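PDB 4H3T: CRISPR-associated protein, Cse1 family from Acidimicrobium ferrooxidans, which probably serves as the large subunit of a type I-E CRISPR Cascade complex, which recognises invading DNA guided by crRNA. Local coordinates for residues V47-L59 against A160-S172. The protein carries 1 engineered substitution. Numbering follows the deposited sequence.
Sequences VDFPTLEPALLRL and AARWLVERHAFGS
Two helices of the Cse1 core cross almost at right angles where helix 52-59 and the turn leading into it, through T51, L52 and A55, meet W163, V165, E166 and F170 of helix 160-170. The axes of helices 52-59 and 160-170 pass 8.8 Å apart at 94°, and at the crossing the small A55 sets its CB 4.0 Å from E166 CA. V165 fits beyond it, its CG1 against L56 CD2 and its CG2 against L59 CD2.

The entrance to helix 52-59, a type I turn from F49 to L52, carries the polar part of this largely buried joint. T51 OG1 donates to the anti lone pair of E166 OE2 at 2.7 Å; the glutamate reaches it through a bend at chi2 (-91°). A chi1 of 55° turns T51 OG1 to that oxygen and leaves CG2, anti to the carbonyl carbon, against F170 CD1 and CE1. The backbone of the turn holds T51 CB over the centre of the F170 ring, 3.7 Å from the centroid, a CH-pi contact, while P54 and A55 meet the ring edge. An alanine at F170 removes the ring, which would probably leave T51 CB and CG2 without their aromatic partner and open a gap beside P54 and A55. A second CH-pi contact, less centred, joins L52 CD2 to one face of W163, 4.1 Å from the six-membered ring's centroid, and F49 CB packs on W163 CH2 at 3.7 Å. At the exposed margin a water donates to D48 OD1 and accepts from R162 NE at 2.8 Å, linking opposite charges too far apart for a salt bridge; R162 NH1 instead pairs with E29 and the W17 carbonyl.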
ATOM      1  N   VAL A  47     -11.754   7.288  -1.417  1.00 43.32           N
ATOM      2  CA  VAL A  47     -12.377   6.107  -0.817  1.00 43.71           C
ATOM      3  C   VAL A  47     -12.432   6.210   0.708  1.00 48.33           C
ATOM      4  O   VAL A  47     -11.639   6.867   1.321  1.00 46.72           O
ATOM      5  CB  VAL A  47     -11.741   4.777  -1.280  1.00 48.06           C
ATOM      6  CG1 VAL A  47     -11.847   4.614  -2.798  1.00 50.52           C
ATOM      7  CG2 VAL A  47     -10.319   4.651  -0.825  1.00 48.44           C
ATOM      8  N   ASP A  48     -13.272   5.378   1.264  1.00 49.43           N
ATOM      9  CA  ASP A  48     -13.715   5.272   2.637  1.00 54.17           C
ATOM     10  C   ASP A  48     -12.845   4.270   3.498  1.00 56.76           C
ATOM     11  O   ASP A  48     -12.934   4.251   4.720  1.00 57.43           O
ATOM     12  CB  ASP A  48     -15.232   4.763   2.566  1.00 59.43           C
ATOM     13  CG  ASP A  48     -15.690   3.829   1.357  1.00 74.26           C
ATOM     14  OD1 ASP A  48     -16.172   2.674   1.646  1.00 77.75           O
ATOM     15  OD2 ASP A  48     -15.514   4.259   0.053  1.00 55.09           O
ATOM     16  N   PHE A  49     -12.060   3.417   2.852  1.00 47.68           N
ATOM     17  CA  PHE A  49     -11.292   2.389   3.550  1.00 44.87           C
ATOM     18  C   PHE A  49     -10.039   2.125   2.750  1.00 45.38           C
ATOM     19  O   PHE A  49     -10.120   2.098   1.538  1.00 42.51           O
ATOM     20  CB  PHE A  49     -12.196   1.144   3.740  1.00 46.72           C
ATOM     21  CG  PHE A  49     -11.555   0.143   4.673  1.00 50.37           C
ATOM     22  CD1 PHE A  49     -11.620   0.319   6.052  1.00 55.88           C
ATOM     23  CD2 PHE A  49     -10.721  -0.854   4.178  1.00 48.41           C
ATOM     24  CE1 PHE A  49     -10.980  -0.566   6.912  1.00 57.74           C
ATOM     25  CE2 PHE A  49     -10.031  -1.692   5.031  1.00 52.41           C
ATOM     26  CZ  PHE A  49     -10.182  -1.568   6.398  1.00 54.99           C
ATOM     27  N   PRO A  50      -8.876   1.984   3.406  1.00 45.61           N
ATOM     28  CA  PRO A  50      -7.602   1.982   2.671  1.00 46.12           C
ATOM     29  C   PRO A  50      -7.370   0.902   1.643  1.00 47.76           C
ATOM     30  O   PRO A  50      -6.768   1.186   0.648  1.00 49.05           O
ATOM     31  CB  PRO A  50      -6.553   1.859   3.767  1.00 49.84           C
ATOM     32  CG  PRO A  50      -7.235   2.255   5.014  1.00 53.91           C
ATOM     33  CD  PRO A  50      -8.664   2.020   4.870  1.00 48.28           C
ATOM     34  N   THR A  51      -7.917  -0.269   1.823  1.00 40.59           N
ATOM     35  CA  THR A  51      -7.686  -1.362   0.889  1.00 39.27           C
ATOM     36  C   THR A  51      -8.427  -1.132  -0.419  1.00 41.03           C
ATOM     37  O   THR A  51      -8.100  -1.702  -1.443  1.00 40.36           O
ATOM     38  CB  THR A  51      -8.100  -2.687   1.488  1.00 42.49           C
ATOM     39  OG1 THR A  51      -9.424  -2.604   1.907  1.00 39.64           O
ATOM     40  CG2 THR A  51      -7.262  -3.082   2.631  1.00 40.11           C
ATOM     41  N   LEU A  52      -9.434  -0.305  -0.392  1.00 40.22           N
ATOM     42  CA  LEU A  52     -10.166  -0.059  -1.618  1.00 37.93           C
ATOM     43  C   LEU A  52      -9.309   0.656  -2.712  1.00 42.10           C
ATOM     44  O   LEU A  52      -9.563   0.488  -3.903  1.00 43.64           O
ATOM     45  CB  LEU A  52     -11.406   0.784  -1.325  1.00 37.92           C
ATOM     46  CG  LEU A  52     -12.539   0.107  -0.485  1.00 42.49           C
ATOM     47  CD1 LEU A  52     -13.665   1.143  -0.162  1.00 44.92           C
ATOM     48  CD2 LEU A  52     -13.188  -0.974  -1.279  1.00 42.52           C
ATOM     49  N   GLU A  53      -8.432   1.557  -2.324  1.00 39.71           N
ATOM     50  CA  GLU A  53      -7.739   2.368  -3.320  1.00 40.03           C
ATOM     51  C   GLU A  53      -6.791   1.543  -4.194  1.00 40.67           C
ATOM     52  O   GLU A  53      -6.952   1.621  -5.395  1.00 40.32           O
ATOM     53  CB  GLU A  53      -7.064   3.574  -2.673  1.00 41.29           C
ATOM     54  CG  GLU A  53      -6.532   4.509  -3.741  1.00 40.82           C
ATOM     55  CD  GLU A  53      -6.109   5.859  -3.213  1.00 52.59           C
ATOM     56  OE1 GLU A  53      -6.437   6.148  -2.047  1.00 50.43           O
ATOM     57  OE2 GLU A  53      -5.478   6.642  -3.964  1.00 53.49           O
ATOM     58  N   PRO A  54      -5.901   0.691  -3.672  1.00 37.43           N
ATOM     59  CA  PRO A  54      -5.054  -0.141  -4.573  1.00 36.35           C
ATOM     60  C   PRO A  54      -5.904  -1.071  -5.449  1.00 37.91           C
ATOM     61  O   PRO A  54      -5.635  -1.305  -6.624  1.00 37.93           O
ATOM     62  CB  PRO A  54      -4.193  -0.960  -3.584  1.00 37.55           C
ATOM     63  CG  PRO A  54      -4.244  -0.232  -2.328  1.00 41.94           C
ATOM     64  CD  PRO A  54      -5.511   0.525  -2.252  1.00 38.75           C
ATOM     65  N   ALA A  55      -6.979  -1.597  -4.884  1.00 36.65           N
ATOM     66  CA  ALA A  55      -7.843  -2.543  -5.610  1.00 36.22           C
ATOM     67  C   ALA A  55      -8.563  -1.872  -6.762  1.00 36.79           C
ATOM     68  O   ALA A  55      -8.521  -2.389  -7.901  1.00 36.47           O
ATOM     69  CB  ALA A  55      -8.841  -3.192  -4.632  1.00 38.38           C
ATOM     70  N   LEU A  56      -9.113  -0.693  -6.514  1.00 35.76           N
ATOM     71  CA  LEU A  56      -9.841   0.055  -7.550  1.00 36.50           C
ATOM     72  C   LEU A  56      -8.855   0.673  -8.563  1.00 39.42           C
ATOM     73  O   LEU A  56      -9.142   0.678  -9.740  1.00 40.30           O
ATOM     74  CB  LEU A  56     -10.707   1.141  -6.939  1.00 37.76           C
ATOM     75  CG  LEU A  56     -11.956   0.646  -6.098  1.00 40.81           C
ATOM     76  CD1 LEU A  56     -12.628   1.831  -5.447  1.00 44.36           C
ATOM     77  CD2 LEU A  56     -12.866  -0.212  -6.970  1.00 39.17           C
ATOM     78  N   LEU A  57      -7.673   1.081  -8.125  1.00 38.65           N
ATOM     79  CA  LEU A  57      -6.656   1.645  -9.040  1.00 36.46           C
ATOM     80  C   LEU A  57      -6.214   0.583 -10.023  1.00 40.77           C
ATOM     81  O   LEU A  57      -6.188   0.844 -11.214  1.00 40.16           O
ATOM     82  CB  LEU A  57      -5.462   2.215  -8.295  1.00 37.64           C
ATOM     83  CG  LEU A  57      -4.254   2.700  -9.169  1.00 41.43           C
ATOM     84  CD1 LEU A  57      -4.660   3.828 -10.092  1.00 41.18           C
ATOM     85  CD2 LEU A  57      -3.124   3.122  -8.321  1.00 44.05           C
ATOM     86  N   ARG A  58      -5.898  -0.632  -9.532  1.00 35.81           N
ATOM     87  CA  ARG A  58      -5.484  -1.728 -10.404  1.00 37.09           C
ATOM     88  C   ARG A  58      -6.586  -2.164 -11.350  1.00 39.27           C
ATOM     89  O   ARG A  58      -6.310  -2.412 -12.505  1.00 37.96           O
ATOM     90  CB  ARG A  58      -4.941  -2.888  -9.603  1.00 37.23           C
ATOM     91  CG  ARG A  58      -3.613  -2.499  -9.020  1.00 35.52           C
ATOM     92  CD  ARG A  58      -3.146  -3.331  -7.904  1.00 39.57           C
ATOM     93  NE  ARG A  58      -2.844  -4.713  -8.267  1.00 40.03           N
ATOM     94  CZ  ARG A  58      -1.643  -5.249  -8.422  1.00 48.50           C
ATOM     95  NH1 ARG A  58      -0.559  -4.480  -8.440  1.00 38.73           N
ATOM     96  NH2 ARG A  58      -1.514  -6.555  -8.603  1.00 41.22           N
ATOM     97  N   LEU A  59      -7.834  -2.145 -10.919  1.00 39.27           N
ATOM     98  CA  LEU A  59      -8.948  -2.445 -11.824  1.00 39.10           C
ATOM     99  C   LEU A  59      -8.988  -1.460 -12.986  1.00 39.50           C
ATOM    100  O   LEU A  59      -9.181  -1.818 -14.154  1.00 39.44           O
ATOM    101  CB  LEU A  59     -10.286  -2.375 -11.052  1.00 40.51           C
ATOM    102  CG  LEU A  59     -11.575  -2.351 -11.954  1.00 46.92           C
ATOM    103  CD1 LEU A  59     -11.722  -3.646 -12.588  1.00 50.94           C
ATOM    104  CD2 LEU A  59     -12.841  -2.108 -11.107  1.00 53.66           C
ATOM    105  N   ALA A 160     -21.618  -2.741  -2.778  1.00 38.51           N
ATOM    106  CA  ALA A 160     -21.324  -4.159  -2.980  1.00 37.44           C
ATOM    107  C   ALA A 160     -20.277  -4.324  -4.071  1.00 39.39           C
ATOM    108  O   ALA A 160     -19.384  -5.140  -3.931  1.00 36.71           O
ATOM    109  CB  ALA A 160     -22.572  -4.957  -3.329  1.00 37.58           C
ATOM    110  N   ALA A 161     -20.388  -3.545  -5.130  1.00 37.95           N
ATOM    111  CA  ALA A 161     -19.400  -3.606  -6.244  1.00 38.48           C
ATOM    112  C   ALA A 161     -17.992  -3.245  -5.754  1.00 39.47           C
ATOM    113  O   ALA A 161     -17.027  -3.918  -6.127  1.00 36.49           O
ATOM    114  CB  ALA A 161     -19.810  -2.690  -7.368  1.00 38.56           C
ATOM    115  N   ARG A 162     -17.863  -2.170  -4.948  1.00 36.33           N
ATOM    116  CA  ARG A 162     -16.560  -1.768  -4.432  1.00 35.59           C
ATOM    117  C   ARG A 162     -15.962  -2.867  -3.556  1.00 37.77           C
ATOM    118  O   ARG A 162     -14.801  -3.239  -3.745  1.00 34.58           O
ATOM    119  CB  ARG A 162     -16.657  -0.493  -3.626  1.00 36.13           C
ATOM    120  CG  ARG A 162     -16.892   0.719  -4.472  1.00 36.62           C
ATOM    121  CD  ARG A 162     -16.757   1.999  -3.690  1.00 37.98           C
ATOM    122  NE  ARG A 162     -17.693   2.152  -2.588  1.00 36.58           N
ATOM    123  CZ  ARG A 162     -18.822   2.841  -2.604  1.00 44.48           C
ATOM    124  NH1 ARG A 162     -19.281   3.353  -3.735  1.00 37.78           N
ATOM    125  NH2 ARG A 162     -19.554   2.948  -1.504  1.00 41.16           N
ATOM    126  N   TRP A 163     -16.768  -3.430  -2.637  1.00 34.96           N
ATOM    127  CA  TRP A 163     -16.259  -4.469  -1.770  1.00 35.73           C
ATOM    128  C   TRP A 163     -15.972  -5.787  -2.481  1.00 39.14           C
ATOM    129  O   TRP A 163     -15.097  -6.553  -2.027  1.00 37.21           O
ATOM    130  CB  TRP A 163     -17.146  -4.709  -0.602  1.00 36.89           C
ATOM    131  CG  TRP A 163     -17.117  -3.573   0.364  1.00 39.59           C
ATOM    132  CD1 TRP A 163     -18.163  -2.768   0.712  1.00 43.27           C
ATOM    133  CD2 TRP A 163     -16.018  -3.168   1.170  1.00 40.39           C
ATOM    134  NE1 TRP A 163     -17.766  -1.877   1.684  1.00 43.77           N
ATOM    135  CE2 TRP A 163     -16.435  -2.026   1.902  1.00 45.26           C
ATOM    136  CE3 TRP A 163     -14.660  -3.537   1.222  1.00 42.06           C
ATOM    137  CZ2 TRP A 163     -15.595  -1.372   2.800  1.00 44.94           C
ATOM    138  CZ3 TRP A 163     -13.834  -2.877   2.101  1.00 43.74           C
ATOM    139  CH2 TRP A 163     -14.295  -1.777   2.843  1.00 44.92           C
ATOM    140  N   LEU A 164     -16.687  -6.048  -3.571  1.00 36.11           N
ATOM    141  CA  LEU A 164     -16.471  -7.220  -4.401  1.00 36.23           C
ATOM    142  C   LEU A 164     -15.071  -7.182  -5.043  1.00 39.51           C
ATOM    143  O   LEU A 164     -14.351  -8.153  -4.979  1.00 37.44           O
ATOM    144  CB  LEU A 164     -17.565  -7.275  -5.460  1.00 37.32           C
ATOM    145  CG  LEU A 164     -17.507  -8.309  -6.530  1.00 41.39           C
ATOM    146  CD1 LEU A 164     -17.551  -9.710  -5.928  1.00 40.35           C
ATOM    147  CD2 LEU A 164     -18.673  -8.114  -7.489  1.00 44.48           C
ATOM    148  N   VAL A 165     -14.680  -6.008  -5.582  1.00 35.64           N
ATOM    149  CA  VAL A 165     -13.402  -5.771  -6.173  1.00 34.45           C
ATOM    150  C   VAL A 165     -12.335  -5.906  -5.110  1.00 36.28           C
ATOM    151  O   VAL A 165     -11.338  -6.594  -5.304  1.00 37.11           O
ATOM    152  CB  VAL A 165     -13.350  -4.404  -6.880  1.00 36.39           C
ATOM    153  CG1 VAL A 165     -11.913  -4.132  -7.393  1.00 36.52           C
ATOM    154  CG2 VAL A 165     -14.328  -4.381  -8.064  1.00 36.30           C
ATOM    155  N   GLU A 166     -12.597  -5.375  -3.937  1.00 35.83           N
ATOM    156  CA  GLU A 166     -11.640  -5.464  -2.855  1.00 35.85           C
ATOM    157  C   GLU A 166     -11.472  -6.881  -2.354  1.00 38.22           C
ATOM    158  O   GLU A 166     -10.342  -7.270  -2.033  1.00 35.67           O
ATOM    159  CB  GLU A 166     -12.076  -4.518  -1.700  1.00 37.65           C
ATOM    160  CG  GLU A 166     -11.074  -4.345  -0.545  1.00 40.91           C
ATOM    161  CD  GLU A 166     -11.196  -5.289   0.640  1.00 46.91           C
ATOM    162  OE1 GLU A 166     -11.941  -6.283   0.521  1.00 42.64           O
ATOM    163  OE2 GLU A 166     -10.483  -5.084   1.655  1.00 39.76           O
ATOM    164  N   ARG A 167     -12.565  -7.663  -2.241  1.00 36.18           N
ATOM    165  CA  ARG A 167     -12.470  -8.972  -1.607  1.00 36.23           C
ATOM    166  C   ARG A 167     -11.678  -9.972  -2.438  1.00 38.06           C
ATOM    167  O   ARG A 167     -11.052 -10.844  -1.871  1.00 36.40           O
ATOM    168  CB  ARG A 167     -13.868  -9.506  -1.275  1.00 35.38           C
ATOM    169  CG  ARG A 167     -13.844 -10.733  -0.413  1.00 33.77           C
ATOM    170  CD  ARG A 167     -13.025 -10.610   0.854  1.00 38.46           C
ATOM    171  NE  ARG A 167     -13.564 -11.512   1.855  1.00 39.41           N
ATOM    172  CZ  ARG A 167     -14.514 -11.216   2.719  1.00 44.59           C
ATOM    173  NH1 ARG A 167     -15.007 -12.158   3.527  1.00 38.46           N
ATOM    174  NH2 ARG A 167     -15.020  -9.990   2.765  1.00 38.37           N
ATOM    175  N   HIS A 168     -11.727  -9.884  -3.756  1.00 37.09           N
ATOM    176  CA  HIS A 168     -10.924 -10.778  -4.587  1.00 35.77           C
ATOM    177  C   HIS A 168      -9.425 -10.600  -4.374  1.00 37.77           C
ATOM    178  O   HIS A 168      -8.652 -11.564  -4.526  1.00 37.51           O
ATOM    179  CB  HIS A 168     -11.197 -10.542  -6.052  1.00 36.23           C
ATOM    180  CG  HIS A 168     -12.388 -11.243  -6.581  1.00 38.08           C
ATOM    181  ND1 HIS A 168     -12.384 -12.594  -6.774  1.00 39.64           N
ATOM    182  CD2 HIS A 168     -13.632 -10.760  -6.847  1.00 39.27           C
ATOM    183  CE1 HIS A 168     -13.579 -12.885  -7.272  1.00 39.08           C
ATOM    184  NE2 HIS A 168     -14.376 -11.813  -7.290  1.00 38.28           N
ATOM    185  N   ALA A 169      -9.008  -9.396  -3.964  1.00 35.56           N
ATOM    186  CA  ALA A 169      -7.597  -9.009  -3.782  1.00 34.89           C
ATOM    187  C   ALA A 169      -7.118  -9.079  -2.327  1.00 38.55           C
ATOM    188  O   ALA A 169      -5.936  -9.246  -2.111  1.00 39.01           O
ATOM    189  CB  ALA A 169      -7.431  -7.556  -4.300  1.00 35.04           C
ATOM    190  N   PHE A 170      -7.991  -8.801  -1.336  1.00 36.32           N
ATOM    191  CA  PHE A 170      -7.584  -8.633   0.055  1.00 38.29           C
ATOM    192  C   PHE A 170      -8.253  -9.631   1.012  1.00 44.03           C
ATOM    193  O   PHE A 170      -8.153  -9.455   2.189  1.00 40.41           O
ATOM    194  CB  PHE A 170      -7.916  -7.193   0.529  1.00 39.35           C
ATOM    195  CG  PHE A 170      -6.895  -6.165   0.124  1.00 39.20           C
ATOM    196  CD1 PHE A 170      -5.752  -5.988   0.867  1.00 41.13           C
ATOM    197  CD2 PHE A 170      -7.127  -5.310  -0.952  1.00 42.53           C
ATOM    198  CE1 PHE A 170      -4.812  -4.997   0.536  1.00 40.10           C
ATOM    199  CE2 PHE A 170      -6.191  -4.290  -1.270  1.00 43.69           C
ATOM    200  CZ  PHE A 170      -5.044  -4.152  -0.513  1.00 42.20           C
ATOM    201  N   GLY A 171      -8.832 -10.698   0.527  1.00 41.15           N
ATOM    202  CA  GLY A 171      -9.471 -11.651   1.418  1.00 39.89           C
ATOM    203  C   GLY A 171      -8.507 -12.416   2.336  1.00 45.09           C
ATOM    204  O   GLY A 171      -7.289 -12.419   2.156  1.00 42.31           O
ATOM    205  N   SER A 172      -9.046 -13.034   3.373  1.00 41.36           N
ATOM    206  CA  SER A 172      -8.230 -13.787   4.324  1.00 40.28           C
ATOM    207  C   SER A 172      -8.531 -15.298   4.153  1.00 44.97           C
ATOM    208  O   SER A 172      -9.412 -15.680   3.358  1.00 42.74           O
ATOM    209  CB  SER A 172      -8.558 -13.322   5.743  1.00 45.05           C
ATOM    210  OG  SER A 172      -9.796 -13.877   6.166  1.00 43.49           O
TER
HETATM  211  O   HOH W   1     -17.175   0.892  -0.148  1.00 64.38           O